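Local coordinates for protein nucleoporin NUP82 (Chaetomium thermophilum, PDB 5CWW) that probably serves as a structural component of the nuclear pore complex and as a docking partner for transport factors that associate with it transiently, at residues H181-N186 against A268-W273; A256-T261 against K390-I395; Q340-V345 against E355-P360. All coordinates share one frame; numbering follows the deposited sequence.

Within the N-terminal β-propeller domain of NUP82, the chain first supplies 181-186, the turn linking strands 175-180 and 189-194. It then runs through 256-261 before 268-273 comes back to that turn and closes contact 1, joining two successive blades. Contact 2 opens inside this loop and closes beyond it, so the two cross; strand 389-395 of the following blade lies beside strand 254-258. Nested within the long loop of contact 2 is contact 3, a hairpin in the insertion between strands 281-284 and 369-370. Contacts 1 and 2 meet where W273 pairs with C258, and contact 3 reaches contact 1 by packing V356 on V185.

Contact 1 of 3, residues H181-N186 against A268-W273; sequences HPLGVN and APMTLW
H181, P182 and L183 press against P269 and M270 where two consecutive blades of the β-propeller meet. On one side is the tight turn between strands 175-180 and 189-194; on the other is the short 3-10 turn leading into strand 272-276 of the next blade.

The apolar part centres on P269, a compact, rigid residue suited to a buried corner. L183 crosses it obliquely and brings CD2 to 4.1 Å from P269 CB. Its chi1 of -54° sets CG anti to the carbonyl carbon and beside P269, 4.1 Å from P269 CB. L183 CD1 lies 3.8 Å from M270 CG, and the two side chains cross at about a right angle. The flexible methionine runs on in extended form to L298 and L302 of helix 298-315. P182 adds a looser touch, its CB 4.4 Å from P269 CB.

The polar part is mostly internal to each turn. A type I turn runs from H181 to G184, closed by G184 N to H181 O at 3.1 Å, and P182 suits its second position because the ring fixes phi near the required value. Facing it, T271 N bonds A268 O at 3.0 Å. H181 is the polar hub: NE2 bonds L287 O, while ND1 accepts the amide of L183, consistent with a neutral ring protonated on NE2. An alanine here would probably leave the L183 amide and the L287 carbonyl without their mates and make the turn less firmly held. The three turn side chains gather round P269 O: P182 CG and L183 CD1 approach it, and H181 CE1 lies nearest at 3.5 Å, obliquely to the ring. L183 N itself sits 3.1 Å from H181 ND1, nearly straight at 161° and just 1° out of the ring plane.

Contact 2 of 3, residues A256-T261 against K390-I395; sequences AACFPT and KDIYVI
C258 reaches across to I392 and V394, and around its sulfur the two segments pack closely. Its chi1 of 67° sets SG between the backbone N and the carbonyl carbon, from where it lies 3.6 Å from V394 CG2 and 4.0 Å from I392 CG2. A small, polarisable thiol fits well between two branched side chains. Next along, the methyl of A256 rests 3.6 Å from D391 OD1, and alanine's size lets the backbones approach here. That same oxygen takes the amide of I392 from outside the carboxylate plane, while OD2 forms a salt bridge with R47. K390 and D391 form a classic β bulge opposite L431.

Strands 254-258 and 389-395 are the innermost strands of adjacent blades of the propeller. Residues 256-258 and 390-395 run nearly parallel, with 11° between their directions and 5.9 Å between their axes at closest approach, yet each strand pairs with its own blade: C258 with W273, Y393 with C429.

The looser part is the gap at F259, where the CA atoms of C258 and Y393 are 6.7 Å apart. Between the two backbones sits a water that donates to F259 O at 2.8 Å and accepts from V394 N. The chains close up again at P260, whose CG packs beside V394 CG1, and T261 N bonds V394 O at 3.3 Å, the donor lying nearly along the C=O axis. The side chains of T261, partly exposed, and Y393 cross at about a right angle, with T261 CG2 3.5 Å from Y393 OH, and that hydroxyl is itself bonded to P499 O.

Contact 3 of 3, residues Q340-V345 against E355-P360; sequences QEPKLV and EVYTRP
An antiparallel β-hairpin pairs K343 with V356 and L344 with E355, part of the insertion between strands 281-284 and 369-370 of one propeller blade. K343 and V356 form the hydrogen-bonded pair: K343 N gives to V356 O at 3.0 Å, and V356 N to K343 O at 2.7 Å.

Ahead of the paired residues, P342 sets CB over one face of the Y357 ring, toward its rim, with CG near the hydroxyl. This is a CH-pi contact, with P342 CB 3.8 Å from the ring centroid and 19° off the normal. Proline's rigid ring offers C-H groups to the face of an electron-rich phenol. The tyrosine's far end is held by Y357 OH donating to E355 OE1 at 2.9 Å, from well above the carboxylate plane.

Q340 takes over where the ladder stops. With CG anti to the backbone N (chi1 -176°) and the chain extended, the amide reaches far enough for OE1 to accept T358 N at 2.7 Å. The same OE1 lies at the edge of the Y357 ring, near its plane. Glutamine has the length and the carbonyl to stand in for a strand's backbone acceptor; its NE2 bonds E336 O.

Strand 354-358 lies between strands 343-345 and 291-292, with Y357 pairing with W292, while Y357 and P360 pack on I337 of helix 321-338.

Contact 1 of 3, residues H181-N186 against A268-W273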
ATOM      1  N   HIS B 181       9.873   7.215  -0.249  1.00 50.00           N
ATOM      2  CA  HIS B 181      10.381   6.631   0.985  1.00 48.84           C
ATOM      3  C   HIS B 181      10.799   7.737   1.959  1.00 48.35           C
ATOM      4  O   HIS B 181      11.561   8.625   1.586  1.00 50.85           O
ATOM      5  CB  HIS B 181      11.561   5.698   0.709  1.00 49.58           C
ATOM      6  CG  HIS B 181      11.811   4.715   1.809  1.00 47.43           C
ATOM      7  ND1 HIS B 181      12.225   5.097   3.067  1.00 49.43           N
ATOM      8  CD2 HIS B 181      11.685   3.368   1.848  1.00 47.67           C
ATOM      9  CE1 HIS B 181      12.353   4.027   3.830  1.00 48.31           C
ATOM     10  NE2 HIS B 181      12.034   2.965   3.114  1.00 47.40           N
ATOM     11  N   PRO B 182      10.295   7.695   3.206  1.00 48.09           N
ATOM     12  CA  PRO B 182      10.612   8.734   4.195  1.00 48.23           C
ATOM     13  C   PRO B 182      12.110   8.916   4.439  1.00 48.22           C
ATOM     14  O   PRO B 182      12.534   9.987   4.874  1.00 48.63           O
ATOM     15  CB  PRO B 182       9.930   8.227   5.473  1.00 48.94           C
ATOM     16  CG  PRO B 182       8.872   7.310   5.014  1.00 47.81           C
ATOM     17  CD  PRO B 182       9.359   6.692   3.746  1.00 46.44           C
ATOM     18  N   LEU B 183      12.893   7.875   4.169  1.00 49.23           N
ATOM     19  CA  LEU B 183      14.320   7.877   4.476  1.00 51.85           C
ATOM     20  C   LEU B 183      15.176   7.868   3.212  1.00 51.70           C
ATOM     21  O   LEU B 183      16.390   7.684   3.281  1.00 55.14           O
ATOM     22  CB  LEU B 183      14.669   6.668   5.344  1.00 53.84           C
ATOM     23  CG  LEU B 183      13.846   6.509   6.625  1.00 54.43           C
ATOM     24  CD1 LEU B 183      14.277   5.258   7.377  1.00 57.97           C
ATOM     25  CD2 LEU B 183      13.961   7.737   7.512  1.00 56.57           C
ATOM     26  N   GLY B 184      14.542   8.070   2.063  1.00 48.70           N
ATOM     27  CA  GLY B 184      15.253   8.083   0.797  1.00 47.11           C
ATOM     28  C   GLY B 184      16.207   9.255   0.686  1.00 50.47           C
ATOM     29  O   GLY B 184      15.863  10.375   1.058  1.00 50.43           O
ATOM     30  N   VAL B 185      17.410   8.994   0.182  1.00 52.13           N
ATOM     31  CA  VAL B 185      18.408  10.042  -0.022  1.00 55.98           C
ATOM     32  C   VAL B 185      17.847  11.121  -0.945  1.00 56.08           C
ATOM     33  O   VAL B 185      17.319  10.816  -2.014  1.00 53.47           O
ATOM     34  CB  VAL B 185      19.712   9.473  -0.618  1.00 59.38           C
ATOM     35  CG1 VAL B 185      20.757  10.571  -0.786  1.00 62.90           C
ATOM     36  CG2 VAL B 185      20.257   8.355   0.262  1.00 62.07           C
ATOM     37  N   ASN B 186      17.947  12.376  -0.513  1.00 59.31           N
ATOM     38  CA  ASN B 186      17.436  13.519  -1.275  1.00 60.79           C
ATOM     39  C   ASN B 186      15.938  13.433  -1.578  1.00 55.54           C
ATOM     40  O   ASN B 186      15.429  14.177  -2.416  1.00 56.52           O
ATOM     41  CB  ASN B 186      18.206  13.670  -2.595  1.00 65.93           C
ATOM     42  CG  ASN B 186      19.686  13.921  -2.387  1.00 70.83           C
ATOM     43  OD1 ASN B 186      20.086  14.593  -1.437  1.00 73.31           O
ATOM     44  ND2 ASN B 186      20.510  13.376  -3.277  1.00 72.70           N
ATOM     45  N   ALA B 268       8.780   2.613  12.463  1.00 49.19           N
ATOM     46  CA  ALA B 268       7.720   3.188  11.636  1.00 47.80           C
ATOM     47  C   ALA B 268       8.208   3.707  10.277  1.00 46.41           C
ATOM     48  O   ALA B 268       7.605   3.405   9.249  1.00 44.92           O
ATOM     49  CB  ALA B 268       7.019   4.309  12.398  1.00 48.20           C
ATOM     50  N   PRO B 269       9.307   4.476  10.257  1.00 49.42           N
ATOM     51  CA  PRO B 269       9.696   5.017   8.947  1.00 49.02           C
ATOM     52  C   PRO B 269      10.331   3.990   8.001  1.00 48.47           C
ATOM     53  O   PRO B 269      10.662   4.355   6.875  1.00 47.51           O
ATOM     54  CB  PRO B 269      10.698   6.125   9.299  1.00 50.53           C
ATOM     55  CG  PRO B 269      11.043   5.957  10.754  1.00 51.88           C
ATOM     56  CD  PRO B 269      10.275   4.805  11.316  1.00 51.54           C
ATOM     57  N   MET B 270      10.484   2.742   8.442  1.00 46.48           N
ATOM     58  CA  MET B 270      10.938   1.658   7.566  1.00 46.75           C
ATOM     59  C   MET B 270       9.838   0.631   7.337  1.00 43.61           C
ATOM     60  O   MET B 270      10.107  -0.472   6.861  1.00 42.69           O
ATOM     61  CB  MET B 270      12.148   0.936   8.157  1.00 50.68           C
ATOM     62  CG  MET B 270      13.258   1.833   8.617  1.00 52.69           C
ATOM     63  SD  MET B 270      14.569   0.876   9.386  1.00 56.74           S
ATOM     64  CE  MET B 270      15.492   2.197  10.164  1.00 68.24           C
ATOM     65  N   THR B 271       8.609   0.982   7.696  1.00 43.74           N
ATOM     66  CA  THR B 271       7.504   0.036   7.623  1.00 43.14           C
ATOM     67  C   THR B 271       6.542   0.420   6.513  1.00 40.96           C
ATOM     68  O   THR B 271       5.925   1.484   6.558  1.00 41.53           O
ATOM     69  CB  THR B 271       6.741  -0.043   8.956  1.00 43.56           C
ATOM     70  OG1 THR B 271       7.662  -0.326  10.017  1.00 44.19           O
ATOM     71  CG2 THR B 271       5.678  -1.138   8.903  1.00 43.47           C
ATOM     72  N   LEU B 272       6.420  -0.448   5.515  1.00 40.48           N
ATOM     73  CA  LEU B 272       5.425  -0.267   4.467  1.00 39.95           C
ATOM     74  C   LEU B 272       4.151  -1.001   4.856  1.00 39.62           C
ATOM     75  O   LEU B 272       4.177  -2.197   5.151  1.00 40.06           O
ATOM     76  CB  LEU B 272       5.940  -0.775   3.119  1.00 40.64           C
ATOM     77  CG  LEU B 272       4.974  -0.607   1.942  1.00 40.97           C
ATOM     78  CD1 LEU B 272       4.734   0.869   1.643  1.00 41.60           C
ATOM     79  CD2 LEU B 272       5.499  -1.331   0.702  1.00 42.25           C
ATOM     80  N   TRP B 273       3.046  -0.268   4.873  1.00 40.97           N
ATOM     81  CA  TRP B 273       1.741  -0.826   5.196  1.00 40.46           C
ATOM     82  C   TRP B 273       0.924  -0.997   3.925  1.00 41.58           C
ATOM     83  O   TRP B 273       0.970  -0.141   3.041  1.00 41.23           O
ATOM     84  CB  TRP B 273       1.000   0.083   6.179  1.00 41.11           C
ATOM     85  CG  TRP B 273       1.522   0.027   7.580  1.00 41.99           C
ATOM     86  CD1 TRP B 273       2.521   0.791   8.116  1.00 41.94           C
ATOM     87  CD2 TRP B 273       1.064  -0.828   8.632  1.00 41.57           C
ATOM     88  NE1 TRP B 273       2.711   0.463   9.437  1.00 42.19           N
ATOM     89  CE2 TRP B 273       1.829  -0.529   9.778  1.00 42.57           C
ATOM     90  CE3 TRP B 273       0.080  -1.816   8.717  1.00 41.38           C
ATOM     91  CZ2 TRP B 273       1.645  -1.188  10.991  1.00 43.31           C
ATOM     92  CZ3 TRP B 273      -0.103  -2.468   9.924  1.00 42.56           C
ATOM     93  CH2 TRP B 273       0.674  -2.150  11.043  1.00 42.61           C
TER

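Contact 2 of 3, residues A256-T261 against K390-I395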
ATOM      1  N   ALA B 256      -4.329  -0.115  -1.618  1.00 44.99           N
ATOM      2  CA  ALA B 256      -3.433   1.011  -1.391  1.00 44.16           C
ATOM      3  C   ALA B 256      -2.303   0.635  -0.445  1.00 43.39           C
ATOM      4  O   ALA B 256      -2.392  -0.345   0.294  1.00 43.40           O
ATOM      5  CB  ALA B 256      -4.203   2.203  -0.835  1.00 45.29           C
ATOM      6  N   ALA B 257      -1.244   1.435  -0.472  1.00 43.34           N
ATOM      7  CA  ALA B 257      -0.102   1.244   0.408  1.00 43.51           C
ATOM      8  C   ALA B 257       0.414   2.598   0.865  1.00 44.28           C
ATOM      9  O   ALA B 257       0.259   3.600   0.164  1.00 45.69           O
ATOM     10  CB  ALA B 257       0.991   0.469  -0.291  1.00 42.22           C
ATOM     11  N   CYS B 258       1.020   2.630   2.047  1.00 45.02           N
ATOM     12  CA  CYS B 258       1.582   3.866   2.560  1.00 46.08           C
ATOM     13  C   CYS B 258       2.717   3.598   3.535  1.00 43.51           C
ATOM     14  O   CYS B 258       2.817   2.512   4.109  1.00 42.90           O
ATOM     15  CB  CYS B 258       0.494   4.695   3.245  1.00 47.55           C
ATOM     16  SG  CYS B 258      -0.157   3.941   4.747  1.00 48.17           S
ATOM     17  N   PHE B 259       3.588   4.592   3.680  1.00 43.11           N
ATOM     18  CA  PHE B 259       4.523   4.646   4.791  1.00 42.94           C
ATOM     19  C   PHE B 259       3.887   5.485   5.885  1.00 45.30           C
ATOM     20  O   PHE B 259       3.031   6.327   5.600  1.00 46.39           O
ATOM     21  CB  PHE B 259       5.864   5.253   4.373  1.00 42.65           C
ATOM     22  CG  PHE B 259       6.726   4.327   3.570  1.00 43.40           C
ATOM     23  CD1 PHE B 259       7.384   3.271   4.178  1.00 43.18           C
ATOM     24  CD2 PHE B 259       6.892   4.519   2.211  1.00 43.82           C
ATOM     25  CE1 PHE B 259       8.183   2.414   3.443  1.00 43.84           C
ATOM     26  CE2 PHE B 259       7.693   3.666   1.468  1.00 43.74           C
ATOM     27  CZ  PHE B 259       8.338   2.611   2.088  1.00 44.72           C
ATOM     28  N   PRO B 260       4.290   5.263   7.143  1.00 49.06           N
ATOM     29  CA  PRO B 260       3.792   6.171   8.171  1.00 52.09           C
ATOM     30  C   PRO B 260       4.186   7.608   7.885  1.00 57.00           C
ATOM     31  O   PRO B 260       5.203   7.857   7.230  1.00 57.22           O
ATOM     32  CB  PRO B 260       4.465   5.657   9.446  1.00 51.52           C
ATOM     33  CG  PRO B 260       4.635   4.209   9.197  1.00 49.18           C
ATOM     34  CD  PRO B 260       4.981   4.104   7.730  1.00 47.72           C
ATOM     35  N   THR B 261       3.348   8.528   8.348  1.00 65.67           N
ATOM     36  CA  THR B 261       3.671   9.945   8.393  1.00 69.85           C
ATOM     37  C   THR B 261       5.065  10.093   8.986  1.00 77.97           C
ATOM     38  O   THR B 261       5.402   9.390   9.937  1.00 77.24           O
ATOM     39  CB  THR B 261       2.644  10.713   9.241  1.00 66.08           C
ATOM     40  OG1 THR B 261       2.593  10.138  10.553  1.00 66.18           O
ATOM     41  CG2 THR B 261       1.260  10.628   8.612  1.00 66.27           C
ATOM     42  N   LYS B 390     -10.453   0.347   0.603  1.00 49.35           N
ATOM     43  CA  LYS B 390     -10.125   1.193  -0.538  1.00 47.22           C
ATOM     44  C   LYS B 390      -8.958   2.131  -0.252  1.00 47.87           C
ATOM     45  O   LYS B 390      -8.328   2.640  -1.177  1.00 48.65           O
ATOM     46  CB  LYS B 390     -11.358   1.997  -0.960  1.00 48.88           C
ATOM     47  CG  LYS B 390     -12.419   1.155  -1.662  1.00 50.79           C
ATOM     48  CD  LYS B 390     -11.957   0.714  -3.052  1.00 53.62           C
ATOM     49  CE  LYS B 390     -12.752  -0.468  -3.584  1.00 57.38           C
ATOM     50  NZ  LYS B 390     -14.192  -0.140  -3.753  1.00 60.35           N
ATOM     51  N   ASP B 391      -8.663   2.361   1.023  1.00 48.98           N
ATOM     52  CA  ASP B 391      -7.500   3.167   1.375  1.00 48.40           C
ATOM     53  C   ASP B 391      -6.973   2.820   2.757  1.00 47.21           C
ATOM     54  O   ASP B 391      -7.675   2.231   3.579  1.00 48.44           O
ATOM     55  CB  ASP B 391      -7.837   4.657   1.319  1.00 50.04           C
ATOM     56  CG  ASP B 391      -6.626   5.520   0.996  1.00 50.97           C
ATOM     57  OD1 ASP B 391      -5.488   5.006   1.041  1.00 50.36           O
ATOM     58  OD2 ASP B 391      -6.809   6.721   0.708  1.00 52.31           O
ATOM     59  N   ILE B 392      -5.721   3.189   2.996  1.00 44.61           N
ATOM     60  CA  ILE B 392      -5.083   2.985   4.285  1.00 44.49           C
ATOM     61  C   ILE B 392      -4.249   4.216   4.615  1.00 45.37           C
ATOM     62  O   ILE B 392      -3.606   4.794   3.738  1.00 45.49           O
ATOM     63  CB  ILE B 392      -4.202   1.716   4.299  1.00 43.72           C
ATOM     64  CG1 ILE B 392      -3.575   1.517   5.682  1.00 43.68           C
ATOM     65  CG2 ILE B 392      -3.132   1.786   3.203  1.00 42.80           C
ATOM     66  CD1 ILE B 392      -2.921   0.165   5.876  1.00 43.95           C
ATOM     67  N   TYR B 393      -4.281   4.620   5.880  1.00 46.36           N
ATOM     68  CA  TYR B 393      -3.549   5.793   6.340  1.00 45.10           C
ATOM     69  C   TYR B 393      -2.996   5.531   7.730  1.00 43.99           C
ATOM     70  O   TYR B 393      -3.750   5.268   8.665  1.00 45.36           O
ATOM     71  CB  TYR B 393      -4.451   7.027   6.343  1.00 46.16           C
ATOM     72  CG  TYR B 393      -3.815   8.248   6.964  1.00 48.08           C
ATOM     73  CD1 TYR B 393      -2.808   8.940   6.306  1.00 49.06           C
ATOM     74  CD2 TYR B 393      -4.230   8.715   8.203  1.00 49.70           C
ATOM     75  CE1 TYR B 393      -2.226  10.060   6.871  1.00 50.43           C
ATOM     76  CE2 TYR B 393      -3.657   9.833   8.774  1.00 52.10           C
ATOM     77  CZ  TYR B 393      -2.655  10.502   8.104  1.00 52.85           C
ATOM     78  OH  TYR B 393      -2.084  11.614   8.671  1.00 54.11           O
ATOM     79  N   VAL B 394      -1.674   5.585   7.852  1.00 39.23           N
ATOM     80  CA  VAL B 394      -1.005   5.208   9.088  1.00 40.25           C
ATOM     81  C   VAL B 394      -0.276   6.385   9.717  1.00 41.88           C
ATOM     82  O   VAL B 394       0.558   7.027   9.085  1.00 40.13           O
ATOM     83  CB  VAL B 394      -0.000   4.070   8.851  1.00 39.42           C
ATOM     84  CG1 VAL B 394       0.643   3.636  10.169  1.00 40.45           C
ATOM     85  CG2 VAL B 394      -0.696   2.890   8.191  1.00 39.83           C
ATOM     86  N   ILE B 395      -0.608   6.658  10.972  1.00 44.79           N
ATOM     87  CA  ILE B 395       0.093   7.660  11.757  1.00 47.41           C
ATOM     88  C   ILE B 395       1.123   6.942  12.613  1.00 46.48           C
ATOM     89  O   ILE B 395       0.772   6.228  13.555  1.00 48.19           O
ATOM     90  CB  ILE B 395      -0.872   8.468  12.637  1.00 47.71           C
ATOM     91  CG1 ILE B 395      -2.003   9.047  11.784  1.00 47.57           C
ATOM     92  CG2 ILE B 395      -0.125   9.587  13.351  1.00 47.97           C
ATOM     93  CD1 ILE B 395      -3.174   9.553  12.580  1.00 48.98           C
TER
HETATM   94  O   HOH W   1       0.397   7.140   6.272  1.00 43.60           O

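Contact 3 of 3, residues Q340-V345 against E355-P360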
ATOM      1  N   GLN B 340      29.643   0.656  10.328  1.00 99.55           N
ATOM      2  CA  GLN B 340      29.488   1.387   9.078  1.00 88.41           C
ATOM      3  C   GLN B 340      29.704   2.880   9.294  1.00 90.09           C
ATOM      4  O   GLN B 340      29.109   3.481  10.189  1.00 85.15           O
ATOM      5  CB  GLN B 340      28.100   1.126   8.486  1.00 84.09           C
ATOM      6  CG  GLN B 340      27.862   1.773   7.132  1.00 84.38           C
ATOM      7  CD  GLN B 340      26.444   1.577   6.625  1.00 83.19           C
ATOM      8  OE1 GLN B 340      25.885   2.458   5.974  1.00 83.44           O
ATOM      9  NE2 GLN B 340      25.860   0.417   6.909  1.00 82.57           N
ATOM     10  N   GLU B 341      30.563   3.468   8.467  1.00105.24           N
ATOM     11  CA  GLU B 341      30.811   4.904   8.512  1.00114.53           C
ATOM     12  C   GLU B 341      29.893   5.602   7.516  1.00110.72           C
ATOM     13  O   GLU B 341      29.964   5.335   6.317  1.00115.99           O
ATOM     14  CB  GLU B 341      32.276   5.215   8.191  1.00129.91           C
ATOM     15  CG  GLU B 341      33.261   4.773   9.262  1.00140.36           C
ATOM     16  CD  GLU B 341      33.082   5.522  10.570  1.00147.54           C
ATOM     17  OE1 GLU B 341      33.448   4.968  11.627  1.00150.76           O
ATOM     18  OE2 GLU B 341      32.581   6.667  10.542  1.00149.32           O
ATOM     19  N   PRO B 342      29.025   6.505   8.005  1.00102.79           N
ATOM     20  CA  PRO B 342      28.074   7.157   7.101  1.00 95.64           C
ATOM     21  C   PRO B 342      28.740   8.149   6.161  1.00118.37           C
ATOM     22  O   PRO B 342      29.586   8.937   6.585  1.00105.33           O
ATOM     23  CB  PRO B 342      27.119   7.871   8.057  1.00 88.37           C
ATOM     24  CG  PRO B 342      27.940   8.152   9.259  1.00 89.32           C
ATOM     25  CD  PRO B 342      28.894   6.999   9.387  1.00 88.04           C
ATOM     26  N   LYS B 343      28.355   8.101   4.891  1.00144.05           N
ATOM     27  CA  LYS B 343      28.855   9.047   3.907  1.00140.56           C
ATOM     28  C   LYS B 343      28.049  10.340   3.932  1.00140.74           C
ATOM     29  O   LYS B 343      26.872  10.360   4.296  1.00142.91           O
ATOM     30  CB  LYS B 343      28.843   8.434   2.506  1.00129.31           C
ATOM     31  CG  LYS B 343      29.771   7.236   2.364  1.00119.31           C
ATOM     32  CD  LYS B 343      29.385   6.343   1.198  1.00104.59           C
ATOM     33  CE  LYS B 343      29.875   6.924  -0.120  1.00 95.05           C
ATOM     34  NZ  LYS B 343      31.360   6.866  -0.243  1.00 95.86           N
ATOM     35  N   LEU B 344      28.721  11.413   3.537  1.00131.24           N
ATOM     36  CA  LEU B 344      28.199  12.773   3.583  1.00124.12           C
ATOM     37  C   LEU B 344      28.073  13.324   2.171  1.00125.95           C
ATOM     38  O   LEU B 344      29.052  13.377   1.425  1.00107.17           O
ATOM     39  CB  LEU B 344      29.093  13.669   4.439  1.00129.87           C
ATOM     40  CG  LEU B 344      29.282  13.196   5.882  1.00135.15           C
ATOM     41  CD1 LEU B 344      30.341  14.027   6.583  1.00141.59           C
ATOM     42  CD2 LEU B 344      27.966  13.253   6.646  1.00136.22           C
ATOM     43  N   VAL B 345      26.858  13.725   1.807  1.00143.68           N
ATOM     44  CA  VAL B 345      26.605  14.293   0.491  1.00156.55           C
ATOM     45  C   VAL B 345      25.611  15.440   0.614  1.00166.70           C
ATOM     46  O   VAL B 345      24.760  15.455   1.504  1.00165.27           O
ATOM     47  CB  VAL B 345      26.028  13.224  -0.476  1.00140.56           C
ATOM     48  CG1 VAL B 345      25.913  13.761  -1.899  1.00142.38           C
ATOM     49  CG2 VAL B 345      26.878  11.961  -0.458  1.00140.93           C
ATOM     50  N   GLU B 355      24.059  12.524   6.847  1.00103.81           N
ATOM     51  CA  GLU B 355      24.551  11.154   6.892  1.00 93.16           C
ATOM     52  C   GLU B 355      23.790  10.221   5.957  1.00 85.66           C
ATOM     53  O   GLU B 355      22.561  10.252   5.896  1.00 78.45           O
ATOM     54  CB  GLU B 355      24.468  10.624   8.325  1.00 91.57           C
ATOM     55  CG  GLU B 355      25.332  11.388   9.317  1.00 93.58           C
ATOM     56  CD  GLU B 355      25.286  10.794  10.712  1.00 93.55           C
ATOM     57  OE1 GLU B 355      24.409   9.943  10.972  1.00 91.46           O
ATOM     58  OE2 GLU B 355      26.130  11.180  11.550  1.00 96.10           O
ATOM     59  N   VAL B 356      24.537   9.389   5.237  1.00 79.98           N
ATOM     60  CA  VAL B 356      23.956   8.416   4.323  1.00 74.25           C
ATOM     61  C   VAL B 356      24.503   7.030   4.631  1.00 70.65           C
ATOM     62  O   VAL B 356      25.713   6.805   4.595  1.00 72.84           O
ATOM     63  CB  VAL B 356      24.253   8.765   2.851  1.00 74.19           C
ATOM     64  CG1 VAL B 356      23.611   7.746   1.915  1.00 71.94           C
ATOM     65  CG2 VAL B 356      23.760  10.169   2.529  1.00 74.41           C
ATOM     66  N   TYR B 357      23.596   6.107   4.933  1.00 64.99           N
ATOM     67  CA  TYR B 357      23.952   4.724   5.216  1.00 62.76           C
ATOM     68  C   TYR B 357      23.510   3.819   4.075  1.00 61.46           C
ATOM     69  O   TYR B 357      22.656   4.193   3.273  1.00 60.17           O
ATOM     70  CB  TYR B 357      23.308   4.250   6.522  1.00 62.51           C
ATOM     71  CG  TYR B 357      23.734   5.018   7.751  1.00 67.70           C
ATOM     72  CD1 TYR B 357      23.159   6.242   8.064  1.00 69.25           C
ATOM     73  CD2 TYR B 357      24.698   4.508   8.611  1.00 70.92           C
ATOM     74  CE1 TYR B 357      23.542   6.943   9.192  1.00 71.51           C
ATOM     75  CE2 TYR B 357      25.086   5.201   9.742  1.00 73.54           C
ATOM     76  CZ  TYR B 357      24.504   6.417  10.028  1.00 74.47           C
ATOM     77  OH  TYR B 357      24.888   7.112  11.151  1.00 77.64           O
ATOM     78  N   THR B 358      24.099   2.630   4.009  1.00 60.99           N
ATOM     79  CA  THR B 358      23.663   1.611   3.065  1.00 61.16           C
ATOM     80  C   THR B 358      22.779   0.612   3.795  1.00 58.89           C
ATOM     81  O   THR B 358      22.874   0.462   5.014  1.00 57.42           O
ATOM     82  CB  THR B 358      24.847   0.870   2.419  1.00 63.47           C
ATOM     83  OG1 THR B 358      25.423  -0.038   3.366  1.00 65.01           O
ATOM     84  CG2 THR B 358      25.906   1.856   1.944  1.00 65.20           C
ATOM     85  N   ARG B 359      21.906  -0.058   3.053  1.00 59.85           N
ATOM     86  CA  ARG B 359      21.022  -1.049   3.648  1.00 59.49           C
ATOM     87  C   ARG B 359      21.838  -2.239   4.139  1.00 59.19           C
ATOM     88  O   ARG B 359      22.700  -2.733   3.414  1.00 61.55           O
ATOM     89  CB  ARG B 359      19.975  -1.525   2.644  1.00 61.59           C
ATOM     90  CG  ARG B 359      18.928  -2.453   3.239  1.00 63.21           C
ATOM     91  CD  ARG B 359      18.440  -3.458   2.216  1.00 65.08           C
ATOM     92  NE  ARG B 359      17.757  -2.819   1.094  1.00 66.44           N
ATOM     93  CZ  ARG B 359      18.193  -2.798  -0.163  1.00 67.86           C
ATOM     94  NH1 ARG B 359      19.337  -3.377  -0.504  1.00 68.94           N
ATOM     95  NH2 ARG B 359      17.475  -2.183  -1.090  1.00 65.48           N
ATOM     96  N   PRO B 360      21.584  -2.694   5.377  1.00 56.46           N
ATOM     97  CA  PRO B 360      22.195  -3.952   5.812  1.00 57.79           C
ATOM     98  C   PRO B 360      21.857  -5.094   4.863  1.00 60.39           C
ATOM     99  O   PRO B 360      20.722  -5.176   4.389  1.00 60.17           O
ATOM    100  CB  PRO B 360      21.576  -4.182   7.192  1.00 55.22           C
ATOM    101  CG  PRO B 360      21.276  -2.810   7.691  1.00 54.62           C
ATOM    102  CD  PRO B 360      20.858  -2.030   6.475  1.00 53.49           C
TER